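Side-chain contacts in benzyl alcohol dehydrogenase (Acinetobacter calcoaceticus, PDB 1F8F), which probably catalyses the reversible, NAD-dependent oxidation of benzyl alcohol to benzaldehyde at a zinc site: residues 46-51 / 353-358; 226-231 / 239-244. All coordinates share one frame; numbering follows the deposited sequence.

Contact 1 (46-51 / 353-358); sequences TDLIVR and QAAIDS. With EOH (ethanol), chain G.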
# COMPACT_ATOMS: atom_id res chain seq x y z
N THR A 46 -3.07 18.61 26.64
CA THR A 46 -4.49 18.48 26.51
C THR A 46 -5.24 18.58 27.82
O THR A 46 -6.36 19.14 27.79
CB THR A 46 -4.86 17.20 25.73
OG1 THR A 46 -4.14 17.19 24.47
CG2 THR A 46 -6.35 17.22 25.44
N ASP A 47 -4.71 18.13 28.96
CA ASP A 47 -5.48 18.32 30.21
C ASP A 47 -5.61 19.83 30.49
O ASP A 47 -6.62 20.36 30.94
CB ASP A 47 -4.90 17.60 31.40
CG ASP A 47 -4.80 16.12 31.47
OD1 ASP A 47 -5.56 15.37 32.14
OD2 ASP A 47 -3.86 15.57 30.83
N LEU A 48 -4.54 20.54 30.18
CA LEU A 48 -4.42 21.97 30.38
C LEU A 48 -5.31 22.80 29.49
O LEU A 48 -6.03 23.68 29.96
CB LEU A 48 -2.96 22.35 30.20
CG LEU A 48 -2.00 21.75 31.25
CD1 LEU A 48 -0.64 22.40 31.12
CD2 LEU A 48 -2.60 21.88 32.63
N ILE A 49 -5.30 22.49 28.18
CA ILE A 49 -6.16 23.20 27.25
C ILE A 49 -7.63 22.97 27.60
O ILE A 49 -8.35 23.85 27.17
CB ILE A 49 -5.93 22.90 25.75
CG1 ILE A 49 -6.24 21.43 25.40
CG2 ILE A 49 -4.53 23.22 25.28
CD1 ILE A 49 -7.71 21.09 25.22
N VAL A 50 -8.10 21.95 28.29
CA VAL A 50 -9.49 21.70 28.66
C VAL A 50 -9.95 22.48 29.89
O VAL A 50 -11.12 22.79 30.13
CB VAL A 50 -9.64 20.19 28.93
CG1 VAL A 50 -10.90 19.73 29.63
CG2 VAL A 50 -9.53 19.44 27.60
N ARG A 51 -8.99 22.80 30.74
CA ARG A 51 -9.18 23.56 31.97
C ARG A 51 -9.43 25.03 31.60
O ARG A 51 -10.41 25.65 31.99
CB ARG A 51 -7.91 23.30 32.79
CG ARG A 51 -7.69 24.22 33.96
CD ARG A 51 -6.26 24.52 34.33
NE ARG A 51 -5.50 25.15 33.27
CZ ARG A 51 -4.18 25.29 33.24
NH1 ARG A 51 -3.45 24.75 34.22
NH2 ARG A 51 -3.56 25.87 32.23
N GLN A 353 1.80 22.21 40.28
CA GLN A 353 3.18 22.50 39.95
C GLN A 353 3.63 21.68 38.73
O GLN A 353 4.45 22.13 37.95
CB GLN A 353 4.16 22.12 41.07
CG GLN A 353 5.60 22.52 40.70
CD GLN A 353 5.87 23.98 41.00
OE1 GLN A 353 5.65 24.32 42.16
NE2 GLN A 353 6.34 24.76 40.04
N ALA A 354 3.02 20.51 38.57
CA ALA A 354 3.35 19.71 37.38
C ALA A 354 2.84 20.47 36.14
O ALA A 354 3.60 20.55 35.16
CB ALA A 354 2.83 18.30 37.50
N ALA A 355 1.68 21.10 36.18
CA ALA A 355 1.24 21.89 35.04
C ALA A 355 2.22 23.01 34.68
O ALA A 355 2.65 23.11 33.52
CB ALA A 355 -0.15 22.44 35.23
N ILE A 356 2.61 23.82 35.64
CA ILE A 356 3.52 24.93 35.48
C ILE A 356 4.84 24.55 34.83
O ILE A 356 5.32 25.16 33.88
CB ILE A 356 3.79 25.58 36.87
CG1 ILE A 356 2.49 26.19 37.40
CG2 ILE A 356 4.88 26.63 36.82
CD1 ILE A 356 2.52 26.69 38.83
N ASP A 357 5.50 23.53 35.35
CA ASP A 357 6.76 23.08 34.79
C ASP A 357 6.62 22.65 33.33
O ASP A 357 7.56 22.87 32.56
CB ASP A 357 7.36 21.99 35.66
CG ASP A 357 7.62 22.41 37.10
OD1 ASP A 357 7.53 23.60 37.45
OD2 ASP A 357 7.91 21.51 37.91
N SER A 358 5.53 22.01 32.91
CA SER A 358 5.44 21.59 31.50
C SER A 358 5.24 22.84 30.64
O SER A 358 5.97 23.03 29.66
CB SER A 358 4.40 20.51 31.26
OG SER A 358 3.17 20.82 31.86
C1 EOH G . -5.16 13.95 22.90
C2 EOH G . -5.80 14.64 21.76
O EOH G . -4.29 14.69 23.75

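Contact 2 (226-231 / 239-244); sequences SRLELA and VINSKT. With NAD (nicotinamide-adenine-dinucleotide), chain F.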
# COMPACT_ATOMS: atom_id res chain seq x y z
N SER A 226 17.34 23.85 26.01
CA SER A 226 17.53 22.63 26.75
C SER A 226 16.77 21.47 26.07
O SER A 226 17.21 20.34 26.23
CB SER A 226 17.04 22.73 28.21
OG SER A 226 15.65 23.11 28.17
N ARG A 227 15.68 21.72 25.38
CA ARG A 227 14.93 20.64 24.71
C ARG A 227 15.71 20.18 23.47
O ARG A 227 15.72 19.02 23.05
CB ARG A 227 13.49 21.09 24.42
CG ARG A 227 12.68 21.41 25.65
CD ARG A 227 11.21 21.69 25.37
NE ARG A 227 10.35 21.38 26.49
CZ ARG A 227 9.11 20.93 26.61
NH1 ARG A 227 8.29 20.64 25.59
NH2 ARG A 227 8.55 20.71 27.79
N LEU A 228 16.44 21.13 22.89
CA LEU A 228 17.29 20.82 21.73
C LEU A 228 18.54 20.06 22.22
O LEU A 228 19.06 19.24 21.46
CB LEU A 228 17.77 21.99 20.90
CG LEU A 228 16.87 22.86 20.06
CD1 LEU A 228 17.61 24.05 19.46
CD2 LEU A 228 16.17 22.11 18.89
N GLU A 229 18.99 20.29 23.45
CA GLU A 229 20.15 19.52 23.87
C GLU A 229 19.80 18.07 24.17
O GLU A 229 20.60 17.16 23.94
CB GLU A 229 20.86 20.13 25.11
CG GLU A 229 20.91 21.66 24.92
CD GLU A 229 22.31 22.06 24.51
OE1 GLU A 229 23.04 22.75 25.28
OE2 GLU A 229 22.76 21.64 23.43
N LEU A 230 18.59 17.87 24.68
CA LEU A 230 18.12 16.54 25.01
C LEU A 230 17.88 15.81 23.69
O LEU A 230 18.27 14.64 23.53
CB LEU A 230 16.83 16.56 25.87
CG LEU A 230 16.09 15.26 26.18
CD1 LEU A 230 16.98 14.29 27.00
CD2 LEU A 230 14.84 15.43 27.01
N ALA A 231 17.33 16.49 22.68
CA ALA A 231 17.08 15.74 21.44
C ALA A 231 18.33 15.07 20.89
O ALA A 231 18.39 13.89 20.57
CB ALA A 231 16.44 16.63 20.39
N VAL A 239 20.22 19.52 15.07
CA VAL A 239 19.28 20.29 15.86
C VAL A 239 19.27 21.71 15.31
O VAL A 239 20.29 22.16 14.79
CB VAL A 239 19.58 20.28 17.37
CG1 VAL A 239 19.27 18.88 17.93
CG2 VAL A 239 20.99 20.75 17.73
N ILE A 240 18.16 22.46 15.33
CA ILE A 240 17.99 23.79 14.81
C ILE A 240 17.12 24.66 15.73
O ILE A 240 15.98 24.31 16.09
CB ILE A 240 17.25 23.76 13.43
CG1 ILE A 240 18.12 23.29 12.28
CG2 ILE A 240 16.65 25.09 13.02
CD1 ILE A 240 17.32 22.75 11.12
N ASN A 241 17.58 25.85 16.05
CA ASN A 241 16.82 26.83 16.84
C ASN A 241 16.06 27.74 15.90
O ASN A 241 16.66 28.60 15.27
CB ASN A 241 17.77 27.59 17.77
CG ASN A 241 17.12 28.44 18.84
OD1 ASN A 241 16.11 29.12 18.62
ND2 ASN A 241 17.68 28.44 20.05
N SER A 242 14.74 27.64 15.76
CA SER A 242 13.96 28.44 14.85
C SER A 242 13.70 29.87 15.30
O SER A 242 12.83 30.51 14.68
CB SER A 242 12.59 27.87 14.52
OG SER A 242 11.60 28.24 15.47
N LYS A 243 14.39 30.38 16.32
CA LYS A 243 14.29 31.76 16.74
C LYS A 243 15.47 32.52 16.14
O LYS A 243 15.33 33.63 15.66
CB LYS A 243 14.26 31.90 18.26
CG LYS A 243 13.82 33.31 18.67
CD LYS A 243 13.21 33.31 20.07
CE LYS A 243 11.71 32.96 20.00
NZ LYS A 243 11.27 32.72 21.42
N THR A 244 16.61 31.92 16.04
CA THR A 244 17.90 32.32 15.55
C THR A 244 18.36 31.92 14.17
O THR A 244 19.45 32.28 13.68
CB THR A 244 18.85 31.51 16.51
OG1 THR A 244 18.37 31.86 17.82
CG2 THR A 244 20.32 31.78 16.34
PA NAD F . 4.86 20.08 24.79
O1A NAD F . 5.59 19.11 25.67
O2A NAD F . 4.48 21.37 25.37
O5B NAD F . 5.60 20.22 23.39
C5B NAD F . 5.43 21.16 22.30
C4B NAD F . 6.74 21.87 21.99
O4B NAD F . 6.49 22.90 20.98
C3B NAD F . 7.44 22.58 23.16
O3B NAD F . 8.70 22.00 23.46
C2B NAD F . 7.66 24.03 22.70
O2B NAD F . 8.95 24.58 23.01
C1B NAD F . 7.48 23.90 21.18
N9A NAD F . 7.05 25.12 20.51
C8A NAD F . 5.97 25.92 20.78
N7A NAD F . 5.88 26.97 19.96
C5A NAD F . 6.98 26.83 19.13
C6A NAD F . 7.46 27.61 18.05
N6A NAD F . 6.88 28.71 17.59
N1A NAD F . 8.58 27.17 17.42
C2A NAD F . 9.19 26.04 17.88
N3A NAD F . 8.83 25.26 18.85
C4A NAD F . 7.71 25.71 19.45
O3 NAD F . 3.51 19.29 24.30
PN NAD F . 3.41 17.75 23.92
O1N NAD F . 4.60 17.31 23.17
O2N NAD F . 3.17 16.97 25.14
O5D NAD F . 2.07 17.82 22.99
C5D NAD F . 2.20 18.27 21.64
C4D NAD F . 0.93 18.72 21.00
O4D NAD F . 0.17 17.62 20.42
C3D NAD F . -0.09 19.61 21.73
O3D NAD F . -0.77 20.42 20.75
C2D NAD F . -1.08 18.54 22.20
O2D NAD F . -2.32 19.06 22.66
C1D NAD F . -1.19 17.81 20.85
N1N NAD F . -1.70 16.46 21.03
C2N NAD F . -2.31 15.91 19.95
C3N NAD F . -2.77 14.61 20.06
C7N NAD F . -3.46 13.86 18.87
O7N NAD F . -3.87 12.71 19.04
N7N NAD F . -3.55 14.57 17.69
C4N NAD F . -2.57 13.86 21.25
C5N NAD F . -1.48 14.34 21.99
C6N NAD F . -0.99 15.64 21.96

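Contact 1 (46-51 / 353-358)
Ala355 O, beside Leu48 of the other helix, receives two donors from one residue: Ser358 OG at 2.9 Å and, weakly, the backbone N of the same serine, an i to i+3 bond. Ser358 reaches back because its OG stands between the backbone N and carbonyl carbon (chi1 49°). Serine suits a helix here, since its hydroxyl is turned back on the helix's own carbonyl while Leu48 CD1 lies beside it, 4.2 Å from Ser358 OG. The other methyl, Leu48 CD2, meets Ala355 CB at 3.6 Å. Alanine's short side chain lets the leucine fork approach. CD2 also lies over one face of the Arg51 guanidinium, 3.3 Å above its plane and toward the rim, and Arg51 NH1 approaches Ala355 CB obliquely. Thr46 OG1 donates to the O of an ethanol, probably from the crystallisation liquor, at 2.6 Å, and is also hydrogen-bonded to O2D of the NAD. The helix thus turns Leu48 and the Arg51 guanidinium toward helix 351-360 and its first turn toward the active site, consistent with the proton relay of zinc alcohol dehydrogenases, in which such a hydroxyl links alcohol and nicotinamide ribose.

Contact 2 (226-231 / 239-244)
Leu228 and Ala231, three residues apart on helix 225-234, face the strand that follows it, while Arg227 serves the cofactor. Taken in order, Arg227 comes first. Its chain runs extended from CG to NE and carries the guanidinium to the adenosine half of NAD, where NH1 donates to the ribose hydroxyl O3B at 2.6 Å and to the phosphate oxygen O1A at 3.1 Å, the latter bond bent only to 160°. The phosphorus PA lies in the guanidinium plane, at its edge, so the positive charge probably offsets that of the phosphate. NE donates to Gly361 O, and together with the two NH1 bonds this limits the group's rotation. Leu228 follows and forms the heart of the contact. With CG beside the backbone N (chi1 -68°), its fork lies along the strand: CD2 rests 3.6 Å from Ile240 O, and CD1 lies 3.9 Å from Asn241 CB. A branched leucine suits the place, because its two methyls meet two successive residues of the strand. In return, Val239 CG1 packs 3.6 Å from Leu228 O. Ala231 closes the row, its CB 4.4 Å from Val239 CG1; its small size fits a place where Leu204 and Ala220 also press. Beyond the Leu228 CD1 methyl, Asn241 closes the strand in an Asx turn, its OD1 accepting Lys243 N on a lone pair in the carbonyl plane at 3.1 Å, while ND2 reaches back to Glu225. Helix and strand run almost antiparallel (171°), as expected for the return half of a Rossmann beta-alpha-beta unit. The strand pairs with strand 217-222 at the border of the parallel sheet; helix 225-234 packs on one face of it beside helix 201-213, and Ile240 points to the other, against helix 247-254.

Overall arrangement
From the N terminus, the chain first lays down helix 45-51 within the GroES-like region, runs on through the rest of that region and then the six-strand parallel sheet, before helix 351-360 closes contact 1 across some 300 residues. Contact 2 is nested inside that long loop and closes a short one of its own, only seven residues separating its segments. Contact 1 ties helix 45-51 to the helix that leads into strand 365-369, itself paired with strand 33-42, whereas contact 2 is internal to the Rossmann fold. Their centres are 22 Å apart, yet they touch where Ser358 O packs 3.9 Å from Arg227 NH2. NAD bridges them too: Thr46 of 46-51 reaches its nicotinamide ribose, while Arg227 holds the adenosine half.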